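Local atomic coordinates of deoxyribodipyrimidine photo-lyase (PDB entry 3UMV), a protein that uses light to split cyclobutane pyrimidine dimers in UV-damaged plant DNA back into single pyrimidines, with FAD as its cofactor. Residues Ala60-Ala65 and Ala130-Ala135; Ala149-Leu154 and Val161-Val166. All blocks are in the same frame, centred on the assembly; numbering follows the deposited sequence.

Contact 1 (Ala60-Ala65 and Ala130-Ala135); sequences AGLAAA and ASTLVA
Leu62 of helix 54-66 rests on Thr132 and Val134 of strand 132-135 in a small, purely apolar helix-on-sheet contact within the Rossmann-like alpha/beta domain of the photolyase, whose mostly parallel sheet is layered with helices. Strand 132-135 runs inside that sheet, between strands 40-44 and 162-166, and helix 54-66 lies over one face of it. Only 84 Å² is buried, summed over both sides, and the helix reaches the strand through one methyl group. Leu62 and Thr132 have the nearest CA atoms of the two segments, 8.2 Å apart, and the leucine side chain bridges that gap. Its CG stands beside the backbone N (chi1 -70°) and its chain is extended beyond (chi2 -179°), which carries CD1 down to the sheet. Thr132 and Val134, two residues apart on the strand, both direct their CB toward the helix, whereas Leu133 between them points to the other face, against Ile121 and Val125 of helix 120-127. Leu62 also touches Val40 and His164 on the two flanking strands, so this single side chain spans three strands. Thr132 meets it with its methyl branch, the two side chains crossing at about a right angle: Leu62 CD1 lies 3.8 Å from Thr132 CG2 and 4.2 Å from Val134 CG2.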
loop_
_atom_site.group_PDB
_atom_site.type_symbol
_atom_site.label_atom_id
_atom_site.label_comp_id
_atom_site.label_asym_id
_atom_site.label_seq_id
_atom_site.Cartn_x
_atom_site.Cartn_y
_atom_site.Cartn_z
ATOM N N ALA A 60 7.492 8.966 20.411
ATOM C CA ALA A 60 8.684 9.598 20.971
ATOM C C ALA A 60 8.306 10.852 21.734
ATOM O O ALA A 60 8.871 11.132 22.783
ATOM C CB ALA A 60 9.689 9.947 19.871
ATOM N N GLY A 61 7.357 11.614 21.204
ATOM C CA GLY A 61 6.923 12.825 21.883
ATOM C C GLY A 61 6.238 12.526 23.205
ATOM O O GLY A 61 6.373 13.286 24.166
ATOM N N LEU A 62 5.495 11.425 23.261
ATOM C CA LEU A 62 4.826 11.022 24.494
ATOM C C LEU A 62 5.868 10.558 25.497
ATOM O O LEU A 62 5.799 10.894 26.687
ATOM C CB LEU A 62 3.818 9.894 24.232
ATOM C CG LEU A 62 2.546 10.231 23.449
ATOM C CD1 LEU A 62 1.653 8.999 23.303
ATOM C CD2 LEU A 62 1.780 11.378 24.089
ATOM N N ALA A 63 6.837 9.789 25.004
ATOM C CA ALA A 63 7.945 9.293 25.817
ATOM C C ALA A 63 8.757 10.441 26.412
ATOM O O ALA A 63 8.950 10.505 27.625
ATOM C CB ALA A 63 8.844 8.391 24.978
ATOM N N ALA A 64 9.220 11.351 25.555
ATOM C CA ALA A 64 10.028 12.492 25.992
ATOM C C ALA A 64 9.330 13.339 27.051
ATOM O O ALA A 64 9.956 13.772 28.017
ATOM C CB ALA A 64 10.427 13.365 24.799
ATOM N N ALA A 65 8.035 13.566 26.868
ATOM C CA ALA A 65 7.260 14.405 27.776
ATOM C C ALA A 65 7.013 13.747 29.136
ATOM O O ALA A 65 6.788 14.434 30.132
ATOM C CB ALA A 65 5.940 14.803 27.133
ATOM N N ALA A 130 3.844 -0.863 30.126
ATOM C CA ALA A 130 3.762 0.292 29.233
ATOM C C ALA A 130 2.631 1.236 29.631
ATOM O O ALA A 130 1.584 0.805 30.117
ATOM C CB ALA A 130 3.601 -0.157 27.766
ATOM N N SER A 131 2.860 2.526 29.436
ATOM C CA SER A 131 1.845 3.534 29.707
ATOM C C SER A 131 0.973 3.726 28.478
ATOM O O SER A 131 -0.241 3.882 28.582
ATOM C CB SER A 131 2.508 4.856 30.068
ATOM O OG SER A 131 3.327 5.299 29.001
ATOM N N THR A 132 1.601 3.720 27.307
ATOM C CA THR A 132 0.876 3.958 26.066
ATOM C C THR A 132 1.305 3.028 24.936
ATOM O O THR A 132 2.490 2.777 24.747
ATOM C CB THR A 132 1.036 5.420 25.599
ATOM O OG1 THR A 132 0.720 6.304 26.684
ATOM C CG2 THR A 132 0.107 5.722 24.419
ATOM N N LEU A 133 0.323 2.524 24.195
ATOM C CA LEU A 133 0.569 1.838 22.936
ATOM C C LEU A 133 0.151 2.765 21.802
ATOM O O LEU A 133 -0.963 3.279 21.806
ATOM C CB LEU A 133 -0.254 0.547 22.869
ATOM C CG LEU A 133 -0.279 -0.200 21.528
ATOM C CD1 LEU A 133 1.065 -0.823 21.233
ATOM C CD2 LEU A 133 -1.367 -1.269 21.539
ATOM N N VAL A 134 1.041 2.986 20.839
ATOM C CA VAL A 134 0.703 3.787 19.665
ATOM C C VAL A 134 0.667 2.885 18.445
ATOM O O VAL A 134 1.615 2.169 18.182
ATOM C CB VAL A 134 1.737 4.899 19.417
ATOM C CG1 VAL A 134 1.356 5.706 18.158
ATOM C CG2 VAL A 134 1.859 5.789 20.658
ATOM N N ALA A 135 -0.426 2.914 17.693
ATOM C CA ALA A 135 -0.470 2.140 16.449
ATOM C C ALA A 135 -0.530 3.068 15.245
ATOM O O ALA A 135 -0.963 4.208 15.375
ATOM C CB ALA A 135 -1.658 1.182 16.445
#

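Contact 2 (Ala149-Leu154 and Val161-Val166); sequences AVVGDL and VAVHQV
Val151 and Leu154 of helix 141-157 pack against Val161, just ahead of strand 162-166, and Val163 within it, in the beta-alpha-beta unit formed by strand 132-135, the helix and strand 162-166. All the contacts between the two segments are apolar, and they bury 168 Å² in total. Val163 is the shared residue, with each of its methyl groups meeting a different helix residue. Val163 CG1 is 4.1 Å from Val151 CG2, and Val163 CG2 is 4.0 Å from Leu154 CD1. The fork of the valine is set by chi1 -175°, with CG1 anti to the backbone N and CG2 beside it, and both helix side chains approach it at a slant. Leu154 CD1 also reaches Val161 CG1, at 4.2 Å, so one leucine methyl touches two valines that lie two residues apart. Backbone spacing follows this pattern: the CA atoms of Leu154 and Val161 are 7.0 Å apart, those of Val151 and Val163 7.3 Å.

Polar bonds run to residues outside the two segments: Asp153 OD1 makes a salt bridge with Arg156, further along the helix, and Val163 has backbone hydrogen bonds to Ile29 and His30. Around this core, Val150 and Leu154 lean on Leu133 of the adjacent strand and on Pro122 of helix 120-127, while Val151 touches Ile29 beside the edge strand 26-28.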
loop_
_atom_site.group_PDB
_atom_site.type_symbol
_atom_site.label_atom_id
_atom_site.label_comp_id
_atom_site.label_asym_id
_atom_site.label_seq_id
_atom_site.Cartn_x
_atom_site.Cartn_y
_atom_site.Cartn_z
ATOM N N ALA A 149 -8.789 -6.188 18.302
ATOM C CA ALA A 149 -8.619 -7.320 19.222
ATOM C C ALA A 149 -7.566 -7.010 20.275
ATOM O O ALA A 149 -7.694 -7.410 21.427
ATOM C CB ALA A 149 -8.246 -8.591 18.471
ATOM N N VAL A 150 -6.512 -6.319 19.866
ATOM C CA VAL A 150 -5.489 -5.877 20.802
ATOM C C VAL A 150 -6.027 -4.844 21.781
ATOM O O VAL A 150 -5.695 -4.872 22.970
ATOM C CB VAL A 150 -4.274 -5.291 20.059
ATOM C CG1 VAL A 150 -3.373 -4.534 21.027
ATOM C CG2 VAL A 150 -3.518 -6.401 19.321
ATOM N N VAL A 151 -6.862 -3.937 21.282
ATOM C CA VAL A 151 -7.483 -2.918 22.123
ATOM C C VAL A 151 -8.376 -3.584 23.166
ATOM O O VAL A 151 -8.341 -3.226 24.345
ATOM C CB VAL A 151 -8.289 -1.907 21.273
ATOM C CG1 VAL A 151 -9.140 -1.022 22.158
ATOM C CG2 VAL A 151 -7.339 -1.056 20.444
ATOM N N GLY A 152 -9.141 -4.580 22.729
ATOM C CA GLY A 152 -9.990 -5.338 23.634
ATOM C C GLY A 152 -9.205 -6.131 24.664
ATOM O O GLY A 152 -9.601 -6.202 25.824
ATOM N N ASP A 153 -8.100 -6.742 24.245
ATOM C CA ASP A 153 -7.241 -7.469 25.175
ATOM C C ASP A 153 -6.724 -6.519 26.251
ATOM O O ASP A 153 -6.785 -6.820 27.445
ATOM C CB ASP A 153 -6.060 -8.119 24.450
ATOM C CG ASP A 153 -6.491 -9.213 23.484
ATOM O OD1 ASP A 153 -7.640 -9.695 23.589
ATOM O OD2 ASP A 153 -5.667 -9.597 22.620
ATOM N N LEU A 154 -6.215 -5.367 25.828
ATOM C CA LEU A 154 -5.721 -4.378 26.782
ATOM C C LEU A 154 -6.833 -3.787 27.642
ATOM O O LEU A 154 -6.627 -3.517 28.823
ATOM C CB LEU A 154 -4.985 -3.252 26.056
ATOM C CG LEU A 154 -3.653 -3.688 25.468
ATOM C CD1 LEU A 154 -2.966 -2.507 24.778
ATOM C CD2 LEU A 154 -2.766 -4.284 26.561
ATOM N N VAL A 161 -3.728 1.273 30.443
ATOM C CA VAL A 161 -2.877 1.532 29.282
ATOM C C VAL A 161 -3.619 2.338 28.239
ATOM O O VAL A 161 -4.728 1.983 27.831
ATOM C CB VAL A 161 -2.381 0.252 28.598
ATOM C CG1 VAL A 161 -1.649 0.626 27.287
ATOM C CG2 VAL A 161 -1.481 -0.550 29.526
ATOM N N ALA A 162 -2.988 3.417 27.795
ATOM C CA ALA A 162 -3.571 4.267 26.776
ATOM C C ALA A 162 -3.280 3.672 25.401
ATOM O O ALA A 162 -2.222 3.084 25.181
ATOM C CB ALA A 162 -3.000 5.671 26.878
ATOM N N VAL A 163 -4.228 3.803 24.485
ATOM C CA VAL A 163 -3.990 3.367 23.108
ATOM C C VAL A 163 -4.302 4.509 22.146
ATOM O O VAL A 163 -5.423 5.036 22.138
ATOM C CB VAL A 163 -4.826 2.122 22.723
ATOM C CG1 VAL A 163 -4.427 1.658 21.327
ATOM C CG2 VAL A 163 -4.650 0.999 23.741
ATOM N N HIS A 164 -3.313 4.895 21.336
ATOM C CA HIS A 164 -3.499 5.957 20.351
ATOM C C HIS A 164 -3.230 5.373 18.977
ATOM O O HIS A 164 -2.357 4.513 18.831
ATOM C CB HIS A 164 -2.503 7.103 20.548
ATOM C CG HIS A 164 -2.660 7.848 21.840
ATOM N ND1 HIS A 164 -1.935 8.982 22.126
ATOM C CD2 HIS A 164 -3.451 7.626 22.919
ATOM C CE1 HIS A 164 -2.265 9.430 23.326
ATOM N NE2 HIS A 164 -3.176 8.618 23.834
ATOM N N GLN A 165 -3.978 5.831 17.982
ATOM C CA GLN A 165 -3.674 5.496 16.588
ATOM C C GLN A 165 -3.334 6.757 15.809
ATOM O O GLN A 165 -4.002 7.780 15.924
ATOM C CB GLN A 165 -4.863 4.816 15.925
ATOM C CG GLN A 165 -4.629 4.484 14.453
ATOM C CD GLN A 165 -5.775 3.700 13.879
ATOM O OE1 GLN A 165 -6.933 4.083 14.024
ATOM N NE2 GLN A 165 -5.463 2.596 13.233
ATOM N N VAL A 166 -2.289 6.682 14.999
ATOM C CA VAL A 166 -1.836 7.836 14.251
ATOM C C VAL A 166 -1.874 7.475 12.773
ATOM O O VAL A 166 -1.392 6.414 12.392
ATOM C CB VAL A 166 -0.392 8.222 14.664
ATOM C CG1 VAL A 166 0.119 9.383 13.797
ATOM C CG2 VAL A 166 -0.347 8.603 16.139
#

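In the fold
Contacts 1 and 2 lie on opposite faces of one sheet, their centres about 12 Å apart: helix 54-66 packs on one face, helix 141-157 on the other. Their strands, 132-135 and 162-166, are parallel neighbours, probably joined by hydrogen bonds from Leu133 N to Ala162 O and from Ala135 N to His164 O, each 2.8 Å long. Thr132 CG2, part of contact 1, also packs 3.6 Å from Ala162 O. Along the chain both segments of contact 1 precede those of contact 2, and helix 141-157 makes the crossover between the two strands. Both contacts lie in the alpha/beta domain, away from the FAD pocket.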